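PDB 7A9J: Cfl from Pectobacterium brasiliense, which probably activates coronafacic acid and related carboxylic acids with ATP as acyl-adenylates for amide formation. Local coordinates for residues I199-K204 / A384-I389; R466-I471 / E500-K505; N298-S303 / E324-H329. The protein carries 1 engineered substitution. One frame throughout, in Å; residues are numbered along the deposited sequence.

Contact 1 (I199-K204 / A384-I389); sequences IVYSQK and AKTIGI
I387 reaches S202 where strand 198-202 runs antiparallel to strand 388-390, the central pair of a four-stranded antiparallel sheet in the AMP-binding region. I387 CB lies 3.6 Å from V200 O and next to V200 CG1. From there the side chain runs along the end of the neighbouring strand. CG1 comes next, 3.6 Å from S202 N. It lies anti to its own carbonyl carbon (chi1 -55°), and this carries the chain on to S202. CD1 at the tip then packs against the CB and OG of S202, at the N-cap of helix 203-214.

Two hydrogen bonds join the backbones. I387 N donates to V200 O at 2.8 Å, and V200 N donates to G388 O at 3.0 Å. G388 has phi 157° and psi -169°, a conformation that suits glycine. T386 CG2 touches both I199 CG2 and CE1 of the Y201 ring, the latter obliquely. That ring is about 4 Å from the bound 6-ethyl-1-oxo-indene-4-carboxylic acid. Its hydroxyl is hydrogen-bonded to G340 O, so Y201 brings this sheet close to the ligand pocket, to which G340 belongs. At the far end I199 CD1 meets I389 CG1 at 3.7 Å.

Contact 2 (R466-I471 / E500-K505); sequences RIIALI and EYIFIK
R466 and E500 form a salt bridge at one end of the parallel strand pair of a beta-alpha-beta unit. R466 NH1 donates to E500 OE1 at 2.7 Å, with a bent N-H...O angle of 136°. A bend at chi3 (57°) brings the guanidinium there. The oxygen lies near the guanidinium plane, but the nitrogen stands 59° out of the carboxylate plane. I468 CD1 packs over one guanidinium face, offset toward the rim.

Four backbone hydrogen bonds follow: A469 N to E500 O, I502 N to A469 O, I471 N to I502 O and I504 N to I471 O. On one sheet face, I468 CG2 touches I502 CD1, and L470 CD1 meets I502 CG2. On the other, A469 CB and I471 CG1 both lie against Y501 CD1, while I471 and F503 lie side by side, I471 CG2 near F503 CE2.

Farther out, Y524 OH bonds to both R466 NH2 and E500 OE2, and T536 OG1 to E500 OE1, probably helping to fix the ion pair. The connecting helix 481-491 packs on Y501 and F503; helix 524-530 packs on I468 and I502. Past strand 500-503, I504 CG2 rests 3.5 Å from L470 CD1.

Contact 3 (N298-S303 / E324-H329); sequences NSLDLS and ECFGSH
The loop leading into strand 306-311 packs here against the C-terminal end of helix 316-326, within the AMP-binding region. L302 and F326 carry the contact. Their side chains lie side by side and point the same way. L302 CD1 sits over the centre of the F326 ring, 3.9 Å from the centroid and 4° off the ring normal, a CH-pi contact. Nearer the backbone, L302 CB touches F326 CB. The sulfur of C325 lies over the opposite face of the ring, offset toward the rim. F326 CG is anti to its own carbonyl carbon (chi1 -62°), which turns the ring toward the loop.

The ring edge meets L300 O, which lies in the ring plane at 3.4 Å from F326 CD1. A water links the two backbones. It donates to F326 O at 2.6 Å, accepts from L302 N at 2.8 Å, and makes a weak bond to L300 O. The carbonyl at the helix end and the loop N-H thus share one water.

D301 shapes the loop from within. Its OD1 accepts from S303 N at 3.0 Å, an Asx turn, and also from S303 OG in a very short bond. Beyond the helix, G327 turns the chain with a positive phi of 64°. S303 CB packs near F326 O. S328 OG makes a weak hydrogen bond to L302 O (3.1 Å), not settled, since T305 O is also within reach of its proton.

Helices 267-274, 283-294 and 316-326 all touch the contact. I289 and E293 of helix 283-294 touch F326, and E293 also accepts a hydrogen bond from L300 N. Helix 267-274 meets the L300 side chain through L271 and K272. F322, one turn earlier in helix 316-326, touches L302, F326 and S328. The loop is thus packed among three helices just before strand 306-311 begins.

How the contacts relate
From the N terminus, the chain first reaches 199-204, the opening side of contact 1. Before that loop closes at 384-389, the chain passes through both sides of contact 3, 298-303 and 324-329, so contact 3 is the short loop within the long one. Contact 2 opens at 466-471, after both have closed, and ends at 500-505. No loops cross. Contact 1 joins two strands far apart in sequence but adjacent in a small antiparallel sheet, contact 3 ties a loop to a helix end, and contact 2 pairs strands in the C-terminal domain. None touch: nearest atoms of contacts 2 and 3 are about 17 Å apart, and those of contacts 1 and 2 about 35 Å.

Contact 1 (I199-K204 / A384-I389)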
loop_
_atom_site.group_PDB
_atom_site.type_symbol
_atom_site.label_atom_id
_atom_site.label_comp_id
_atom_site.label_asym_id
_atom_site.label_seq_id
_atom_site.Cartn_x
_atom_site.Cartn_y
_atom_site.Cartn_z
ATOM N N ILE A 199 -6.185 -14.519 -2.450
ATOM C CA ILE A 199 -5.741 -14.782 -1.086
ATOM C C ILE A 199 -6.961 -14.732 -0.181
ATOM O O ILE A 199 -7.697 -13.747 -0.157
ATOM C CB ILE A 199 -4.690 -13.764 -0.633
ATOM C CG1 ILE A 199 -3.509 -13.745 -1.623
ATOM C CG2 ILE A 199 -4.251 -14.065 0.779
ATOM C CD1 ILE A 199 -2.853 -15.094 -1.801
ATOM N N VAL A 200 -7.191 -15.811 0.544
ATOM C CA VAL A 200 -8.423 -15.966 1.307
ATOM C C VAL A 200 -8.143 -15.560 2.742
ATOM O O VAL A 200 -7.250 -16.114 3.386
ATOM C CB VAL A 200 -8.949 -17.406 1.228
ATOM C CG1 VAL A 200 -10.270 -17.531 2.039
ATOM C CG2 VAL A 200 -9.176 -17.759 -0.253
ATOM N N TYR A 201 -8.936 -14.624 3.231
ATOM C CA TYR A 201 -8.938 -14.165 4.628
ATOM C C TYR A 201 -10.155 -14.732 5.335
ATOM O O TYR A 201 -11.266 -14.651 4.794
ATOM C CB TYR A 201 -9.094 -12.663 4.707
ATOM C CG TYR A 201 -7.837 -11.882 4.434
ATOM C CD1 TYR A 201 -7.087 -12.097 3.291
ATOM C CD2 TYR A 201 -7.484 -10.847 5.297
ATOM C CE1 TYR A 201 -5.933 -11.368 3.051
ATOM C CE2 TYR A 201 -6.354 -10.068 5.050
ATOM C CZ TYR A 201 -5.614 -10.309 3.913
ATOM O OH TYR A 201 -4.488 -9.533 3.623
ATOM N N SER A 202 -9.955 -15.283 6.537
ATOM C CA SER A 202 -11.087 -15.517 7.426
ATOM C C SER A 202 -11.418 -14.253 8.219
ATOM O O SER A 202 -10.725 -13.229 8.138
ATOM C CB SER A 202 -10.790 -16.676 8.376
ATOM O OG SER A 202 -9.767 -16.269 9.275
ATOM N N GLN A 203 -12.567 -14.315 8.922
ATOM C CA GLN A 203 -12.865 -13.298 9.924
ATOM C C GLN A 203 -11.669 -13.080 10.850
ATOM O O GLN A 203 -11.306 -11.926 11.144
ATOM C CB GLN A 203 -14.137 -13.676 10.697
ATOM C CG GLN A 203 -15.395 -13.703 9.805
ATOM C CD GLN A 203 -16.059 -12.324 9.674
ATOM O OE1 GLN A 203 -15.659 -11.372 10.327
ATOM N NE2 GLN A 203 -17.125 -12.243 8.849
ATOM N N LYS A 204 -11.028 -14.168 11.292
ATOM C CA LYS A 204 -9.851 -14.044 12.149
ATOM C C LYS A 204 -8.662 -13.392 11.434
ATOM O O LYS A 204 -7.972 -12.564 12.046
ATOM C CB LYS A 204 -9.430 -15.408 12.705
ATOM C CG LYS A 204 -8.303 -15.284 13.748
ATOM C CD LYS A 204 -7.963 -16.658 14.390
ATOM C CE LYS A 204 -6.990 -16.520 15.582
ATOM N NZ LYS A 204 -5.788 -15.686 15.312
ATOM N N ALA A 384 -1.295 -12.588 11.369
ATOM C CA ALA A 384 -2.503 -12.629 10.548
ATOM C C ALA A 384 -2.303 -13.714 9.498
ATOM O O ALA A 384 -1.665 -13.501 8.463
ATOM C CB ALA A 384 -2.808 -11.266 9.946
ATOM N N LYS A 385 -2.829 -14.886 9.794
ATOM C CA LYS A 385 -2.687 -16.060 8.944
ATOM C C LYS A 385 -3.795 -16.098 7.911
ATOM O O LYS A 385 -4.974 -16.316 8.253
ATOM C CB LYS A 385 -2.734 -17.328 9.781
ATOM C CG LYS A 385 -1.871 -17.279 10.975
ATOM C CD LYS A 385 -0.499 -17.685 10.602
ATOM C CE LYS A 385 0.297 -17.940 11.863
ATOM N NZ LYS A 385 1.675 -17.617 11.458
ATOM N N THR A 386 -3.420 -15.953 6.645
ATOM C CA THR A 386 -4.369 -16.193 5.569
ATOM C C THR A 386 -4.677 -17.689 5.483
ATOM O O THR A 386 -3.894 -18.541 5.906
ATOM C CB THR A 386 -3.828 -15.650 4.253
ATOM O OG1 THR A 386 -2.567 -16.283 3.978
ATOM C CG2 THR A 386 -3.599 -14.137 4.388
ATOM N N ILE A 387 -5.841 -18.010 4.940
ATOM C CA ILE A 387 -6.332 -19.369 4.974
ATOM C C ILE A 387 -5.732 -20.185 3.847
ATOM O O ILE A 387 -5.563 -21.398 3.977
ATOM C CB ILE A 387 -7.871 -19.379 4.865
ATOM C CG1 ILE A 387 -8.491 -18.494 5.951
ATOM C CG2 ILE A 387 -8.386 -20.761 4.877
ATOM C CD1 ILE A 387 -7.838 -18.635 7.330
ATOM N N GLY A 388 -5.446 -19.556 2.722
ATOM C CA GLY A 388 -5.079 -20.309 1.544
ATOM C C GLY A 388 -5.339 -19.479 0.300
ATOM O O GLY A 388 -5.558 -18.274 0.359
ATOM N N ILE A 389 -5.248 -20.147 -0.834
ATOM C CA ILE A 389 -5.412 -19.484 -2.115
ATOM C C ILE A 389 -6.600 -20.096 -2.813
ATOM O O ILE A 389 -6.685 -21.327 -2.967
ATOM C CB ILE A 389 -4.140 -19.585 -2.989
ATOM C CG1 ILE A 389 -2.999 -18.767 -2.355
ATOM C CG2 ILE A 389 -4.477 -19.166 -4.414
ATOM C CD1 ILE A 389 -1.657 -18.917 -3.093
#

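Contact 2 (R466-I471 / E500-K505)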
loop_
_atom_site.group_PDB
_atom_site.type_symbol
_atom_site.label_atom_id
_atom_site.label_comp_id
_atom_site.label_asym_id
_atom_site.label_seq_id
_atom_site.Cartn_x
_atom_site.Cartn_y
_atom_site.Cartn_z
ATOM N N ARG A 466 31.699 -5.197 -12.486
ATOM C CA ARG A 466 32.320 -3.909 -12.208
ATOM C C ARG A 466 31.215 -2.937 -11.829
ATOM O O ARG A 466 30.171 -2.917 -12.489
ATOM C CB ARG A 466 33.071 -3.426 -13.447
ATOM C CG ARG A 466 33.726 -2.082 -13.345
ATOM C CD ARG A 466 34.688 -1.881 -14.546
ATOM N NE ARG A 466 33.991 -2.027 -15.817
ATOM C CZ ARG A 466 33.558 -1.026 -16.574
ATOM N NH1 ARG A 466 33.751 0.237 -16.195
ATOM N NH2 ARG A 466 32.940 -1.303 -17.722
ATOM N N ILE A 467 31.449 -2.137 -10.783
ATOM C CA ILE A 467 30.398 -1.252 -10.268
ATOM C C ILE A 467 30.398 0.070 -11.006
ATOM O O ILE A 467 31.430 0.741 -11.107
ATOM C CB ILE A 467 30.578 -1.029 -8.758
ATOM C CG1 ILE A 467 30.427 -2.377 -8.049
ATOM C CG2 ILE A 467 29.554 0.030 -8.218
ATOM C CD1 ILE A 467 30.699 -2.277 -6.553
ATOM N N ILE A 468 29.227 0.453 -11.510
ATOM C CA ILE A 468 29.038 1.726 -12.195
ATOM C C ILE A 468 28.124 2.596 -11.339
ATOM O O ILE A 468 27.110 2.110 -10.811
ATOM C CB ILE A 468 28.405 1.492 -13.581
ATOM C CG1 ILE A 468 29.136 0.359 -14.334
ATOM C CG2 ILE A 468 28.281 2.823 -14.337
ATOM C CD1 ILE A 468 30.642 0.580 -14.610
ATOM N N ALA A 469 28.438 3.881 -11.233
ATOM C CA ALA A 469 27.526 4.808 -10.556
ATOM C C ALA A 469 27.002 5.817 -11.564
ATOM O O ALA A 469 27.788 6.546 -12.188
ATOM C CB ALA A 469 28.232 5.541 -9.407
ATOM N N LEU A 470 25.687 5.875 -11.709
ATOM C CA LEU A 470 25.058 6.987 -12.402
ATOM C C LEU A 470 24.871 8.133 -11.416
ATOM O O LEU A 470 24.262 7.953 -10.359
ATOM C CB LEU A 470 23.738 6.504 -13.004
ATOM C CG LEU A 470 23.032 7.173 -14.174
ATOM C CD1 LEU A 470 24.040 7.515 -15.246
ATOM C CD2 LEU A 470 22.008 6.168 -14.720
ATOM N N ILE A 471 25.426 9.299 -11.735
ATOM C CA ILE A 471 25.467 10.448 -10.827
ATOM C C ILE A 471 24.698 11.599 -11.467
ATOM O O ILE A 471 25.055 12.048 -12.565
ATOM C CB ILE A 471 26.908 10.903 -10.540
ATOM C CG1 ILE A 471 27.757 9.769 -9.960
ATOM C CG2 ILE A 471 26.912 12.150 -9.628
ATOM C CD1 ILE A 471 27.367 9.369 -8.578
ATOM N N GLU A 500 33.528 3.469 -11.838
ATOM C CA GLU A 500 33.260 4.396 -12.920
ATOM C C GLU A 500 32.056 5.249 -12.566
ATOM O O GLU A 500 31.133 4.782 -11.906
ATOM C CB GLU A 500 32.990 3.621 -14.188
ATOM C CG GLU A 500 32.714 4.426 -15.397
ATOM C CD GLU A 500 32.687 3.506 -16.602
ATOM O OE1 GLU A 500 33.719 2.859 -16.882
ATOM O OE2 GLU A 500 31.621 3.379 -17.219
ATOM N N TYR A 501 32.084 6.494 -13.017
ATOM C CA TYR A 501 31.036 7.477 -12.768
ATOM C C TYR A 501 30.474 7.939 -14.109
ATOM O O TYR A 501 31.239 8.307 -15.011
ATOM C CB TYR A 501 31.628 8.661 -11.968
ATOM C CG TYR A 501 32.092 8.232 -10.607
ATOM C CD1 TYR A 501 31.164 7.858 -9.651
ATOM C CD2 TYR A 501 33.437 8.172 -10.271
ATOM C CE1 TYR A 501 31.534 7.453 -8.402
ATOM C CE2 TYR A 501 33.832 7.768 -8.981
ATOM C CZ TYR A 501 32.853 7.400 -8.063
ATOM O OH TYR A 501 33.145 6.967 -6.792
ATOM N N ILE A 502 29.152 7.888 -14.253
ATOM C CA ILE A 502 28.473 8.406 -15.433
ATOM C C ILE A 502 27.647 9.603 -14.988
ATOM O O ILE A 502 26.663 9.451 -14.258
ATOM C CB ILE A 502 27.602 7.339 -16.107
ATOM C CG1 ILE A 502 28.473 6.154 -16.558
ATOM C CG2 ILE A 502 26.899 7.921 -17.348
ATOM C CD1 ILE A 502 27.705 4.998 -17.189
ATOM N N PHE A 503 28.053 10.799 -15.392
ATOM C CA PHE A 503 27.325 12.005 -15.022
ATOM C C PHE A 503 26.234 12.238 -16.052
ATOM O O PHE A 503 26.519 12.345 -17.251
ATOM C CB PHE A 503 28.246 13.227 -14.939
ATOM C CG PHE A 503 29.274 13.133 -13.858
ATOM C CD1 PHE A 503 30.443 12.409 -14.059
ATOM C CD2 PHE A 503 29.074 13.751 -12.639
ATOM C CE1 PHE A 503 31.394 12.306 -13.059
ATOM C CE2 PHE A 503 30.026 13.663 -11.639
ATOM C CZ PHE A 503 31.190 12.938 -11.851
ATOM N N ILE A 504 24.996 12.340 -15.584
ATOM C CA ILE A 504 23.848 12.625 -16.433
ATOM C C ILE A 504 22.899 13.493 -15.615
ATOM O O ILE A 504 22.678 13.225 -14.430
ATOM C CB ILE A 504 23.181 11.321 -16.923
ATOM C CG1 ILE A 504 22.215 11.601 -18.067
ATOM C CG2 ILE A 504 22.473 10.602 -15.799
ATOM C CD1 ILE A 504 21.634 10.347 -18.678
ATOM N N LYS A 505 22.381 14.566 -16.200
ATOM C CA LYS A 505 21.613 15.471 -15.349
ATOM C C LYS A 505 20.136 15.125 -15.300
ATOM O O LYS A 505 19.369 15.831 -14.642
ATOM C CB LYS A 505 21.843 16.925 -15.760
ATOM C CG LYS A 505 23.231 17.384 -15.312
ATOM C CD LYS A 505 23.471 18.877 -15.379
ATOM C CE LYS A 505 24.888 19.165 -14.906
ATOM N NZ LYS A 505 25.837 18.120 -15.421
#

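Contact 3 (N298-S303 / E324-H329)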
loop_
_atom_site.group_PDB
_atom_site.type_symbol
_atom_site.label_atom_id
_atom_site.label_comp_id
_atom_site.label_asym_id
_atom_site.label_seq_id
_atom_site.Cartn_x
_atom_site.Cartn_y
_atom_site.Cartn_z
ATOM N N ASN A 298 1.307 29.493 -1.043
ATOM C CA ASN A 298 0.817 29.505 0.333
ATOM C C ASN A 298 1.474 28.432 1.185
ATOM O O ASN A 298 1.418 28.516 2.417
ATOM C CB ASN A 298 -0.707 29.329 0.363
ATOM C CG ASN A 298 -1.448 30.530 -0.201
ATOM O OD1 ASN A 298 -0.972 31.662 -0.116
ATOM N ND2 ASN A 298 -2.624 30.289 -0.773
ATOM N N SER A 299 2.099 27.442 0.552
ATOM C CA SER A 299 2.871 26.429 1.242
ATOM C C SER A 299 1.961 25.567 2.106
ATOM O O SER A 299 1.189 26.055 2.941
ATOM C CB SER A 299 3.993 27.051 2.072
ATOM O OG SER A 299 5.193 27.092 1.320
ATOM N N LEU A 300 2.047 24.270 1.893
ATOM C CA LEU A 300 1.284 23.322 2.674
ATOM C C LEU A 300 2.095 22.946 3.909
ATOM O O LEU A 300 3.265 22.553 3.798
ATOM C CB LEU A 300 0.971 22.100 1.816
ATOM C CG LEU A 300 0.382 20.884 2.504
ATOM C CD1 LEU A 300 -1.008 21.208 2.967
ATOM C CD2 LEU A 300 0.378 19.761 1.495
ATOM N N ASP A 301 1.459 23.037 5.072
ATOM C CA ASP A 301 2.078 22.737 6.365
ATOM C C ASP A 301 1.737 21.304 6.774
ATOM O O ASP A 301 0.650 21.038 7.307
ATOM C CB ASP A 301 1.597 23.731 7.418
ATOM C CG ASP A 301 2.218 23.487 8.795
ATOM O OD1 ASP A 301 3.105 22.629 8.917
ATOM O OD2 ASP A 301 1.801 24.159 9.763
ATOM N N LEU A 302 2.678 20.392 6.545
ATOM C CA LEU A 302 2.556 19.003 6.964
ATOM C C LEU A 302 3.388 18.700 8.202
ATOM O O LEU A 302 3.566 17.520 8.531
ATOM C CB LEU A 302 2.966 18.043 5.841
ATOM C CG LEU A 302 2.105 18.104 4.572
ATOM C CD1 LEU A 302 2.583 16.986 3.662
ATOM C CD2 LEU A 302 0.635 17.916 5.001
ATOM N N SER A 303 3.872 19.737 8.911
ATOM C CA SER A 303 4.799 19.506 10.024
ATOM C C SER A 303 4.149 18.733 11.174
ATOM O O SER A 303 4.832 17.950 11.846
ATOM C CB SER A 303 5.376 20.845 10.534
ATOM O OG SER A 303 4.338 21.712 10.948
ATOM N N GLU A 324 13.097 17.678 4.358
ATOM C CA GLU A 324 13.591 18.961 3.860
ATOM C C GLU A 324 12.426 19.834 3.439
ATOM O O GLU A 324 12.391 21.037 3.717
ATOM C CB GLU A 324 14.527 18.762 2.670
ATOM C CG GLU A 324 15.715 17.823 2.884
ATOM C CD GLU A 324 16.898 18.474 3.566
ATOM O OE1 GLU A 324 16.851 19.702 3.811
ATOM O OE2 GLU A 324 17.881 17.750 3.850
ATOM N N CYS A 325 11.448 19.224 2.791
ATOM C CA CYS A 325 10.367 19.990 2.201
ATOM C C CYS A 325 9.348 20.423 3.247
ATOM O O CYS A 325 8.917 21.579 3.254
ATOM C CB CYS A 325 9.711 19.158 1.104
ATOM S SG CYS A 325 8.398 20.046 0.208
ATOM N N PHE A 326 8.933 19.524 4.139
ATOM C CA PHE A 326 7.853 19.859 5.044
ATOM C C PHE A 326 8.222 19.890 6.515
ATOM O O PHE A 326 7.373 20.266 7.330
ATOM C CB PHE A 326 6.707 18.852 4.871
ATOM C CG PHE A 326 6.130 18.876 3.503
ATOM C CD1 PHE A 326 5.298 19.914 3.121
ATOM C CD2 PHE A 326 6.424 17.868 2.591
ATOM C CE1 PHE A 326 4.759 19.946 1.842
ATOM C CE2 PHE A 326 5.901 17.897 1.315
ATOM C CZ PHE A 326 5.078 18.938 0.941
ATOM N N GLY A 327 9.426 19.468 6.890
ATOM C CA GLY A 327 9.695 19.299 8.307
ATOM C C GLY A 327 8.860 18.226 8.974
ATOM O O GLY A 327 8.667 18.267 10.194
ATOM N N SER A 328 8.318 17.287 8.202
ATOM C CA SER A 328 7.502 16.202 8.727
ATOM C C SER A 328 8.371 14.952 8.707
ATOM O O SER A 328 9.283 14.832 7.879
ATOM C CB SER A 328 6.228 16.018 7.880
ATOM O OG SER A 328 5.333 14.979 8.328
ATOM N N HIS A 329 8.076 14.014 9.609
ATOM C CA HIS A 329 8.967 12.882 9.885
ATOM C C HIS A 329 8.301 11.650 9.305
ATOM O O HIS A 329 7.390 11.080 9.923
ATOM C CB HIS A 329 9.201 12.745 11.374
ATOM C CG HIS A 329 9.684 14.015 12.013
ATOM N ND1 HIS A 329 11.015 14.255 12.261
ATOM C CD2 HIS A 329 9.014 15.134 12.416
ATOM C CE1 HIS A 329 11.153 15.450 12.813
ATOM N NE2 HIS A 329 9.952 15.999 12.928
HETATM O O HOH W 1 5.302 21.406 6.142
#